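Local coordinates for protein neutral ceramidase (Pseudomonas aeruginosa, PDB 2ZWS) that hydrolyses the N-acyl bond of ceramides to release sphingosine and a fatty acid, and also catalyses the reverse synthesis, using a bound zinc ion, at residues S157-R160 against S161-S164; N252-K256 against P257-P261; T465-G468 against P469-A473; V449-R452 against E453-A456. One frame throughout, in Å; residues are numbered along the deposited sequence.

Contact 1: residues S157-R160 against S161-S164; sequences SRNR and SLLS. Unlike the reference sequence in segment 157-160: Ser157 (reference Asn).
Ser161 and Asn159 form an Asx turn where strand 157-159 gives way to helix 162-165. Ser161 is the N-cap residue of that helix. Its backbone N donates to Asn159 OD1 at 2.7 Å, with an N-H...O angle of 147°. The donor lies in the plane of the amide carbonyl. Asn159 has CG beside its own carbonyl carbon (chi1 -164°), which carries the amide forward over the turn. Its ND2 donates to Gly177 O, and the two bonds together fix the rotation of the amide. The Ser161 hydroxyl makes no capping bond, and a water bridges it to Arg160 O. Glu461 takes the Ser161 hydroxyl with OE1 and forms a salt bridge with Arg160 NE through OE2. Arg160 NH2 bonds to the hydroxyl of Tyr448, a zinc ligand, and the arginine side chain comes within about 4 Å of the zinc ion, so the turn borders the active site. Leu162 N donates to a second water at 3.0 Å, and this water donates to Asn159 O. Leu162 CD1 rests 4.1 Å from Asn159 CB. At Ser164 the first helical turn closes with a weak 3.2 Å bond from Ser164 N to Ser161 O.

Contact 2: residues N252-K256 against P257-P261; sequences NLNLK and PGSGP
Ser259 has its hydroxyl tucked between its backbone N and carbonyl carbon (chi1 84°), which turns OG back onto Lys256 O. Asn254 has CG on the side of its carbonyl carbon (chi1 176°), and this brings OD1 within reach of Lys256 N. Ser259 closes a type II beta turn from Lys256 to Ser259, with Pro257 and Gly258 at its corners, and Asn254 makes an Asx turn that leads into it. Gly258 has a positive phi, as suits glycine at this position. Lys256 O accepts two bonds from the same face of its carbonyl plane. Ser259 N reaches Lys256 O at 3.1 Å and Ser259 OG reaches Lys256 O at 2.9 Å. In the Asx turn, Lys256 N donates to Asn254 OD1 at 3.1 Å with an angle of 161°. The donor is tilted out of the amide plane. The Lys256 chain is bent twice and runs obliquely past one corner of the proline ring, with Lys256 CD 3.9 Å from Pro257 CD. Past the turn, Pro261 packs on Leu255, with Leu255 CD2 3.9 Å from Pro261 CG; Leu253 CD2 is more loosely placed, 4.4 Å from Pro261 CB. A water accepts from Asn254 N and donates to Pro261 O, joining the two arms of the loop. This surface loop runs between strand 249-251, which carries the probable nucleophile Ser250, and helix 265-286. The side chains of Asn254 and Lys256 pack against that helix, both on Glu271, while Asn252 ND2 bonds to Asn155 O next to strand 157-159.

Contact 3: residues T465-G468 against P469-A473; sequences TLYG and PWTQA
Thr471 and Gly468 close the second of two consecutive type I beta turns, Thr465 to Gly468 and Gly468 to Thr471, that lead into helix 471-488. Gly468 O accepts twice from Thr471. Thr471 N donates to Gly468 O at 3.1 Å with an angle of 162°, from well above the carbonyl plane. Thr471 OG1 donates to Gly468 O at 2.8 Å, from the same face but nearer the plane. With OG1 beside its own N (chi1 -59°), Thr471 turns both donors onto one acceptor, which fixes its side-chain rotation. Thr471 also packs on Thr465 and Tyr467. Thr471 CB lies 3.5 Å from Thr465 CG2, the two side chains running past each other in opposite directions. Thr471 OG1 is 3.3 Å from Tyr467 CB. Thr471 CG2 sits at the edge of the Tyr467 ring, close to the ring plane. Gly468 has backbone angles that call for glycine, and the ring of Pro469 follows directly. A water links the turns: it donates to Tyr467 O at 2.8 Å and accepts from Trp470 N, the N-cap residue, at 2.9 Å. Farther out, Thr465 OG1 bonds to Glu461 O, and the Thr465 side chain comes within about 4 Å of that of Tyr448, a zinc ligand. Tyr467 OH bonds to Pro390 O, and its ring meets Phe304 edge-to-face. Over the centre of one face of the Tyr467 ring lies Leu466 CB, 3.8 Å above the plane.

Contact 4: residues V449-R452 against E453-A456; sequences VTTR and EEYA
A capping box starts helix 452-457, with Thr451 as the N-cap residue and Glu454 as its partner. Glu454 N donates to Thr451 OG1 at 3.1 Å with an angle of 166°. In return Thr451 N donates to Glu454 OE1 at 2.9 Å, meeting the carboxylate from above its plane. Thr451 places OG1 between its N and carbonyl carbon (chi1 59°), facing the first helical turn. Outer partners hold both side chains: Asn168 bonds to Thr451 OG1 and Glu454 OE2, and Thr413 OG1 bonds to Glu454 OE1. The carboxylate is thus gripped at both oxygens, and its position near the helix start probably favours the charged form. The backbone bonds of the helix begin here too, with Tyr455 N to Thr451 O at 2.8 Å and Ala456 N to Arg452 O at 3.2 Å. Thr450 CG2 packs on Tyr455 CB at 3.5 Å and reaches the ring at its edge, in plane. On Arg452 the chain bends at chi2, bringing NH2 to 3.9 Å from Tyr455 CD2. The guanidinium and ring planes are 83° apart. Arg452 NH2 has its salt bridge with Glu373, and the guanidinium makes a cation-pi contact with Trp470. Reciprocal side-chain to backbone bonds between the N-cap residue and the residue three places on are the signature of the capping box.

Overall arrangement
Along the chain the order is contact 1, contact 2, contact 4, contact 3, all within the N-terminal ceramidase domain. Contacts 3 and 4 are the closest pair, with centres about 8 Å apart. They sit at the starts of the successive helices 452-457 and 471-488 and touch, for instance through Pro469 and Arg452. Contact 1 lies about 13 Å from contact 4, centre to centre, where Ser164 meets Glu454. Contacts 1 and 2 have centres about 19 Å apart and touch where Asn252 packs on Ser157 and Arg158, beside the paired strands 157-159 and 249-251. Contacts 2 and 3, centres about 37 Å apart, do not touch. Contacts 1, 3 and 4 gather near the zinc ligand Tyr448, while contact 2 follows the probable nucleophile Ser250.

Contact 1: residues S157-R160 against S161-S164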
loop_
_atom_site.group_PDB
_atom_site.type_symbol
_atom_site.label_atom_id
_atom_site.label_comp_id
_atom_site.label_asym_id
_atom_site.label_seq_id
_atom_site.Cartn_x
_atom_site.Cartn_y
_atom_site.Cartn_z
ATOM N N SER A 157 -10.657 -13.887 -4.722
ATOM C CA SER A 157 -11.069 -12.662 -5.406
ATOM C C SER A 157 -12.295 -12.862 -6.276
ATOM O O SER A 157 -12.719 -14.000 -6.541
ATOM C CB SER A 157 -9.936 -12.149 -6.296
ATOM O OG SER A 157 -9.571 -13.147 -7.239
ATOM N N ARG A 158 -12.886 -11.752 -6.693
ATOM C CA ARG A 158 -14.020 -11.789 -7.617
ATOM C C ARG A 158 -14.003 -10.512 -8.444
ATOM O O ARG A 158 -13.513 -9.471 -7.979
ATOM C CB ARG A 158 -15.345 -11.958 -6.865
ATOM C CG ARG A 158 -15.719 -10.787 -5.966
ATOM C CD ARG A 158 -17.113 -10.969 -5.341
ATOM N NE ARG A 158 -18.187 -10.737 -6.309
ATOM C CZ ARG A 158 -18.646 -9.542 -6.679
ATOM N NH1 ARG A 158 -18.158 -8.428 -6.148
ATOM N NH2 ARG A 158 -19.611 -9.461 -7.582
ATOM N N ASN A 159 -14.514 -10.586 -9.668
ATOM C CA ASN A 159 -14.577 -9.404 -10.490
ATOM C C ASN A 159 -15.771 -8.551 -10.105
ATOM O O ASN A 159 -16.910 -9.030 -10.098
ATOM C CB ASN A 159 -14.665 -9.788 -11.979
ATOM C CG ASN A 159 -14.354 -8.627 -12.890
ATOM O OD1 ASN A 159 -15.071 -7.610 -12.907
ATOM N ND2 ASN A 159 -13.291 -8.777 -13.688
ATOM N N ARG A 160 -15.531 -7.272 -9.855
ATOM C CA ARG A 160 -16.601 -6.374 -9.398
ATOM C C ARG A 160 -17.267 -5.607 -10.536
ATOM O O ARG A 160 -18.208 -4.831 -10.325
ATOM C CB ARG A 160 -16.039 -5.422 -8.315
ATOM C CG ARG A 160 -15.089 -4.426 -8.859
ATOM C CD ARG A 160 -14.461 -3.568 -7.782
ATOM N NE ARG A 160 -13.724 -2.470 -8.394
ATOM C CZ ARG A 160 -13.046 -1.549 -7.702
ATOM N NH1 ARG A 160 -12.993 -1.599 -6.361
ATOM N NH2 ARG A 160 -12.432 -0.574 -8.350
ATOM N N SER A 161 -16.752 -5.802 -11.741
ATOM C CA SER A 161 -17.301 -5.153 -12.932
ATOM C C SER A 161 -17.313 -6.144 -14.087
ATOM O O SER A 161 -16.713 -5.896 -15.142
ATOM C CB SER A 161 -16.468 -3.919 -13.275
ATOM O OG SER A 161 -16.748 -2.924 -12.311
ATOM N N LEU A 162 -18.005 -7.265 -13.871
ATOM C CA LEU A 162 -17.974 -8.381 -14.811
ATOM C C LEU A 162 -18.601 -8.030 -16.167
ATOM O O LEU A 162 -18.152 -8.518 -17.205
ATOM C CB LEU A 162 -18.613 -9.627 -14.196
ATOM C CG LEU A 162 -18.298 -10.948 -14.920
ATOM C CD1 LEU A 162 -16.804 -11.127 -15.214
ATOM C CD2 LEU A 162 -18.811 -12.125 -14.117
ATOM N N LEU A 163 -19.590 -7.151 -16.162
ATOM C CA LEU A 163 -20.248 -6.758 -17.409
ATOM C C LEU A 163 -19.234 -6.160 -18.394
ATOM O O LEU A 163 -19.266 -6.473 -19.590
ATOM C CB LEU A 163 -21.355 -5.753 -17.103
ATOM C CG LEU A 163 -22.141 -5.162 -18.264
ATOM C CD1 LEU A 163 -23.512 -4.851 -17.730
ATOM C CD2 LEU A 163 -21.480 -3.903 -18.800
ATOM N N SER A 164 -18.331 -5.310 -17.884
ATOM C CA SER A 164 -17.321 -4.657 -18.715
ATOM C C SER A 164 -16.253 -5.652 -19.147
ATOM O O SER A 164 -15.789 -5.625 -20.285
ATOM C CB SER A 164 -16.654 -3.505 -17.945
ATOM O OG SER A 164 -17.565 -2.464 -17.674
HETATM O O HOH W 1 -19.402 -7.965 -11.264
HETATM O O HOH W 2 -18.472 -2.303 -10.650
#

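Contact 2: residues N252-K256 against P257-P261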
loop_
_atom_site.group_PDB
_atom_site.type_symbol
_atom_site.label_atom_id
_atom_site.label_comp_id
_atom_site.label_asym_id
_atom_site.label_seq_id
_atom_site.Cartn_x
_atom_site.Cartn_y
_atom_site.Cartn_z
ATOM N N ASN A 252 -13.139 -11.922 -2.510
ATOM C CA ASN A 252 -14.298 -12.794 -2.587
ATOM C C ASN A 252 -15.102 -12.696 -1.290
ATOM O O ASN A 252 -14.545 -12.362 -0.233
ATOM C CB ASN A 252 -13.819 -14.222 -2.774
ATOM C CG ASN A 252 -14.948 -15.194 -3.120
ATOM O OD1 ASN A 252 -16.058 -14.798 -3.549
ATOM N ND2 ASN A 252 -14.690 -16.470 -2.884
ATOM N N LEU A 253 -16.410 -12.977 -1.364
ATOM C CA LEU A 253 -17.218 -13.157 -0.160
ATOM C C LEU A 253 -16.633 -14.213 0.759
ATOM O O LEU A 253 -16.082 -15.221 0.295
ATOM C CB LEU A 253 -18.657 -13.531 -0.529
ATOM C CG LEU A 253 -19.459 -12.492 -1.283
ATOM C CD1 LEU A 253 -20.815 -13.116 -1.614
ATOM C CD2 LEU A 253 -19.600 -11.176 -0.517
ATOM N N ASN A 254 -16.737 -13.981 2.067
ATOM C CA ASN A 254 -16.253 -14.957 3.037
ATOM C C ASN A 254 -17.396 -15.831 3.530
ATOM O O ASN A 254 -18.169 -15.440 4.417
ATOM C CB ASN A 254 -15.584 -14.268 4.220
ATOM C CG ASN A 254 -15.165 -15.238 5.294
ATOM O OD1 ASN A 254 -15.147 -16.463 5.092
ATOM N ND2 ASN A 254 -14.795 -14.695 6.449
ATOM N N LEU A 255 -17.528 -17.000 2.912
ATOM C CA LEU A 255 -18.612 -17.924 3.247
ATOM C C LEU A 255 -18.100 -19.139 4.013
ATOM O O LEU A 255 -18.734 -20.188 4.020
ATOM C CB LEU A 255 -19.382 -18.329 1.983
ATOM C CG LEU A 255 -19.999 -17.141 1.223
ATOM C CD1 LEU A 255 -20.722 -17.641 -0.045
ATOM C CD2 LEU A 255 -20.953 -16.303 2.088
ATOM N N LYS A 256 -16.975 -18.980 4.712
ATOM C CA LYS A 256 -16.464 -20.018 5.588
ATOM C C LYS A 256 -17.504 -20.375 6.663
ATOM O O LYS A 256 -18.284 -19.511 7.067
ATOM C CB LYS A 256 -15.195 -19.515 6.279
ATOM C CG LYS A 256 -13.961 -19.551 5.397
ATOM C CD LYS A 256 -13.464 -20.990 5.184
ATOM C CE LYS A 256 -12.681 -21.509 6.382
ATOM N NZ LYS A 256 -12.166 -22.870 6.116
ATOM N N PRO A 257 -17.529 -21.647 7.107
ATOM C CA PRO A 257 -18.539 -22.107 8.066
ATOM C C PRO A 257 -18.713 -21.176 9.263
ATOM O O PRO A 257 -17.720 -20.665 9.826
ATOM C CB PRO A 257 -18.003 -23.473 8.512
ATOM C CG PRO A 257 -17.236 -23.965 7.328
ATOM C CD PRO A 257 -16.593 -22.733 6.744
ATOM N N GLY A 258 -19.970 -20.933 9.615
ATOM C CA GLY A 258 -20.330 -20.163 10.806
ATOM C C GLY A 258 -20.191 -18.662 10.661
ATOM O O GLY A 258 -20.357 -17.915 11.636
ATOM N N SER A 259 -19.867 -18.211 9.453
ATOM C CA SER A 259 -19.712 -16.786 9.216
ATOM C C SER A 259 -20.737 -16.276 8.222
ATOM O O SER A 259 -21.025 -16.941 7.222
ATOM C CB SER A 259 -18.280 -16.467 8.751
ATOM O OG SER A 259 -18.112 -16.655 7.350
ATOM N N GLY A 260 -21.305 -15.112 8.518
ATOM C CA GLY A 260 -22.001 -14.319 7.505
ATOM C C GLY A 260 -20.951 -13.404 6.888
ATOM O O GLY A 260 -19.944 -13.104 7.531
ATOM N N PRO A 261 -21.149 -12.972 5.637
ATOM C CA PRO A 261 -19.963 -12.384 5.013
ATOM C C PRO A 261 -19.412 -10.915 5.097
ATOM O O PRO A 261 -18.221 -10.811 5.054
ATOM C CB PRO A 261 -20.190 -12.696 3.520
ATOM C CG PRO A 261 -21.667 -12.685 3.355
ATOM C CD PRO A 261 -22.276 -13.085 4.683
HETATM O O HOH W 3 -17.185 -11.108 2.761
#

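Contact 3: residues T465-G468 against P469-A473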
loop_
_atom_site.group_PDB
_atom_site.type_symbol
_atom_site.label_atom_id
_atom_site.label_comp_id
_atom_site.label_asym_id
_atom_site.label_seq_id
_atom_site.Cartn_x
_atom_site.Cartn_y
_atom_site.Cartn_z
ATOM N N THR A 465 -10.922 6.151 -15.877
ATOM C CA THR A 465 -9.818 6.017 -16.825
ATOM C C THR A 465 -9.551 7.407 -17.393
ATOM O O THR A 465 -10.244 7.881 -18.317
ATOM C CB THR A 465 -10.124 4.953 -17.896
ATOM O OG1 THR A 465 -10.248 3.666 -17.277
ATOM C CG2 THR A 465 -9.041 4.909 -18.972
ATOM N N LEU A 466 -8.599 8.110 -16.785
ATOM C CA LEU A 466 -8.519 9.566 -16.927
ATOM C C LEU A 466 -8.320 10.074 -18.343
ATOM O O LEU A 466 -8.917 11.087 -18.733
ATOM C CB LEU A 466 -7.408 10.152 -16.028
ATOM C CG LEU A 466 -7.594 9.908 -14.528
ATOM C CD1 LEU A 466 -6.342 10.392 -13.790
ATOM C CD2 LEU A 466 -8.839 10.597 -13.974
ATOM N N TYR A 467 -7.445 9.415 -19.089
ATOM C CA TYR A 467 -6.917 10.001 -20.337
ATOM C C TYR A 467 -7.659 9.557 -21.600
ATOM O O TYR A 467 -7.147 9.683 -22.704
ATOM C CB TYR A 467 -5.398 9.746 -20.430
ATOM C CG TYR A 467 -4.710 10.126 -19.126
ATOM C CD1 TYR A 467 -4.485 11.471 -18.793
ATOM C CD2 TYR A 467 -4.321 9.142 -18.195
ATOM C CE1 TYR A 467 -3.878 11.822 -17.560
ATOM C CE2 TYR A 467 -3.713 9.480 -16.958
ATOM C CZ TYR A 467 -3.484 10.811 -16.665
ATOM O OH TYR A 467 -2.903 11.133 -15.447
ATOM N N GLY A 468 -8.842 8.994 -21.397
ATOM C CA GLY A 468 -9.716 8.623 -22.509
ATOM C C GLY A 468 -9.645 7.167 -22.923
ATOM O O GLY A 468 -8.975 6.331 -22.290
ATOM N N PRO A 469 -10.305 6.839 -24.033
ATOM C CA PRO A 469 -10.481 5.453 -24.433
ATOM C C PRO A 469 -9.165 4.727 -24.738
ATOM O O PRO A 469 -9.107 3.504 -24.643
ATOM C CB PRO A 469 -11.367 5.558 -25.692
ATOM C CG PRO A 469 -11.156 6.940 -26.203
ATOM C CD PRO A 469 -10.937 7.784 -24.977
ATOM N N TRP A 470 -8.138 5.476 -25.128
ATOM C CA TRP A 470 -6.877 4.865 -25.545
ATOM C C TRP A 470 -5.803 4.899 -24.461
ATOM O O TRP A 470 -4.637 4.651 -24.745
ATOM C CB TRP A 470 -6.368 5.489 -26.853
ATOM C CG TRP A 470 -7.413 5.355 -27.944
ATOM C CD1 TRP A 470 -8.162 6.351 -28.478
ATOM C CD2 TRP A 470 -7.858 4.137 -28.538
ATOM N NE1 TRP A 470 -9.034 5.832 -29.411
ATOM C CE2 TRP A 470 -8.869 4.474 -29.465
ATOM C CE3 TRP A 470 -7.488 2.790 -28.395
ATOM C CZ2 TRP A 470 -9.521 3.508 -30.255
ATOM C CZ3 TRP A 470 -8.139 1.826 -29.177
ATOM C CH2 TRP A 470 -9.142 2.199 -30.097
ATOM N N THR A 471 -6.218 5.157 -23.224
ATOM C CA THR A 471 -5.293 5.105 -22.078
ATOM C C THR A 471 -4.544 3.766 -22.015
ATOM O O THR A 471 -3.299 3.732 -21.851
ATOM C CB THR A 471 -6.025 5.408 -20.753
ATOM O OG1 THR A 471 -6.617 6.712 -20.824
ATOM C CG2 THR A 471 -5.060 5.364 -19.567
ATOM N N GLN A 472 -5.275 2.655 -22.144
ATOM C CA GLN A 472 -4.632 1.349 -22.061
ATOM C C GLN A 472 -3.625 1.159 -23.191
ATOM O O GLN A 472 -2.528 0.646 -22.966
ATOM C CB GLN A 472 -5.671 0.223 -22.063
ATOM C CG GLN A 472 -5.130 -1.187 -21.727
ATOM C CD GLN A 472 -4.443 -1.884 -22.897
ATOM O OE1 GLN A 472 -4.717 -1.582 -24.066
ATOM N NE2 GLN A 472 -3.548 -2.837 -22.592
ATOM N N ALA A 473 -4.019 1.552 -24.403
ATOM C CA ALA A 473 -3.174 1.443 -25.602
ATOM C C ALA A 473 -1.874 2.231 -25.400
ATOM O O ALA A 473 -0.783 1.742 -25.756
ATOM C CB ALA A 473 -3.941 1.965 -26.821
HETATM O O HOH W 4 -7.529 8.285 -25.097
#

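Contact 4: residues V449-R452 against E453-A456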
loop_
_atom_site.group_PDB
_atom_site.type_symbol
_atom_site.label_atom_id
_atom_site.label_comp_id
_atom_site.label_asym_id
_atom_site.label_seq_id
_atom_site.Cartn_x
_atom_site.Cartn_y
_atom_site.Cartn_z
ATOM N N VAL A 449 -7.149 2.016 -15.232
ATOM C CA VAL A 449 -6.929 1.722 -16.644
ATOM C C VAL A 449 -7.738 0.503 -17.063
ATOM O O VAL A 449 -7.580 -0.597 -16.565
ATOM C CB VAL A 449 -5.443 1.509 -16.982
ATOM C CG1 VAL A 449 -5.266 1.260 -18.469
ATOM C CG2 VAL A 449 -4.587 2.709 -16.509
ATOM N N THR A 450 -8.572 0.761 -18.046
ATOM C CA THR A 450 -9.524 -0.169 -18.567
ATOM C C THR A 450 -9.166 -0.366 -20.069
ATOM O O THR A 450 -8.552 0.510 -20.697
ATOM C CB THR A 450 -10.815 0.599 -18.296
ATOM O OG1 THR A 450 -11.771 -0.008 -17.420
ATOM C CG2 THR A 450 -11.097 1.712 -19.146
ATOM N N THR A 451 -9.493 -1.518 -20.645
ATOM C CA THR A 451 -9.243 -1.706 -22.075
ATOM C C THR A 451 -10.206 -0.798 -22.851
ATOM O O THR A 451 -11.183 -0.316 -22.295
ATOM C CB THR A 451 -9.504 -3.144 -22.513
ATOM O OG1 THR A 451 -10.862 -3.460 -22.208
ATOM C CG2 THR A 451 -8.574 -4.141 -21.787
ATOM N N ARG A 452 -9.961 -0.627 -24.149
ATOM C CA ARG A 452 -10.891 0.137 -25.010
ATOM C C ARG A 452 -12.350 -0.346 -24.875
ATOM O O ARG A 452 -13.291 0.466 -24.744
ATOM C CB ARG A 452 -10.433 0.076 -26.483
ATOM C CG ARG A 452 -11.364 0.789 -27.479
ATOM C CD ARG A 452 -11.333 2.280 -27.270
ATOM N NE ARG A 452 -12.354 3.060 -27.984
ATOM C CZ ARG A 452 -13.531 3.407 -27.471
ATOM N NH1 ARG A 452 -14.368 4.151 -28.182
ATOM N NH2 ARG A 452 -13.883 3.012 -26.250
ATOM N N GLU A 453 -12.512 -1.660 -24.856
ATOM C CA GLU A 453 -13.855 -2.276 -24.785
ATOM C C GLU A 453 -14.498 -2.047 -23.417
ATOM O O GLU A 453 -15.656 -1.631 -23.317
ATOM C CB GLU A 453 -13.782 -3.767 -25.117
ATOM C CG GLU A 453 -13.222 -4.065 -26.522
ATOM C CD GLU A 453 -11.695 -4.259 -26.606
ATOM O OE1 GLU A 453 -10.915 -3.799 -25.720
ATOM O OE2 GLU A 453 -11.254 -4.892 -27.603
ATOM N N GLU A 454 -13.730 -2.260 -22.349
ATOM C CA GLU A 454 -14.229 -1.952 -21.013
ATOM C C GLU A 454 -14.593 -0.480 -20.874
ATOM O O GLU A 454 -15.603 -0.140 -20.250
ATOM C CB GLU A 454 -13.178 -2.293 -19.953
ATOM C CG GLU A 454 -12.990 -3.775 -19.730
ATOM C CD GLU A 454 -11.650 -4.117 -19.130
ATOM O OE1 GLU A 454 -10.885 -3.189 -18.784
ATOM O OE2 GLU A 454 -11.353 -5.320 -19.015
ATOM N N TYR A 455 -13.732 0.394 -21.399
ATOM C CA TYR A 455 -13.948 1.831 -21.293
ATOM C C TYR A 455 -15.317 2.199 -21.821
ATOM O O TYR A 455 -16.014 3.014 -21.203
ATOM C CB TYR A 455 -12.878 2.587 -22.072
ATOM C CG TYR A 455 -12.974 4.083 -21.966
ATOM C CD1 TYR A 455 -12.221 4.782 -21.008
ATOM C CD2 TYR A 455 -13.787 4.819 -22.851
ATOM C CE1 TYR A 455 -12.286 6.161 -20.910
ATOM C CE2 TYR A 455 -13.866 6.212 -22.765
ATOM C CZ TYR A 455 -13.092 6.876 -21.783
ATOM O OH TYR A 455 -13.146 8.241 -21.682
ATOM N N ALA A 456 -15.706 1.581 -22.947
ATOM C CA ALA A 456 -16.984 1.925 -23.603
ATOM C C ALA A 456 -18.188 1.676 -22.701
ATOM O O ALA A 456 -19.191 2.394 -22.791
ATOM C CB ALA A 456 -17.146 1.182 -24.928
#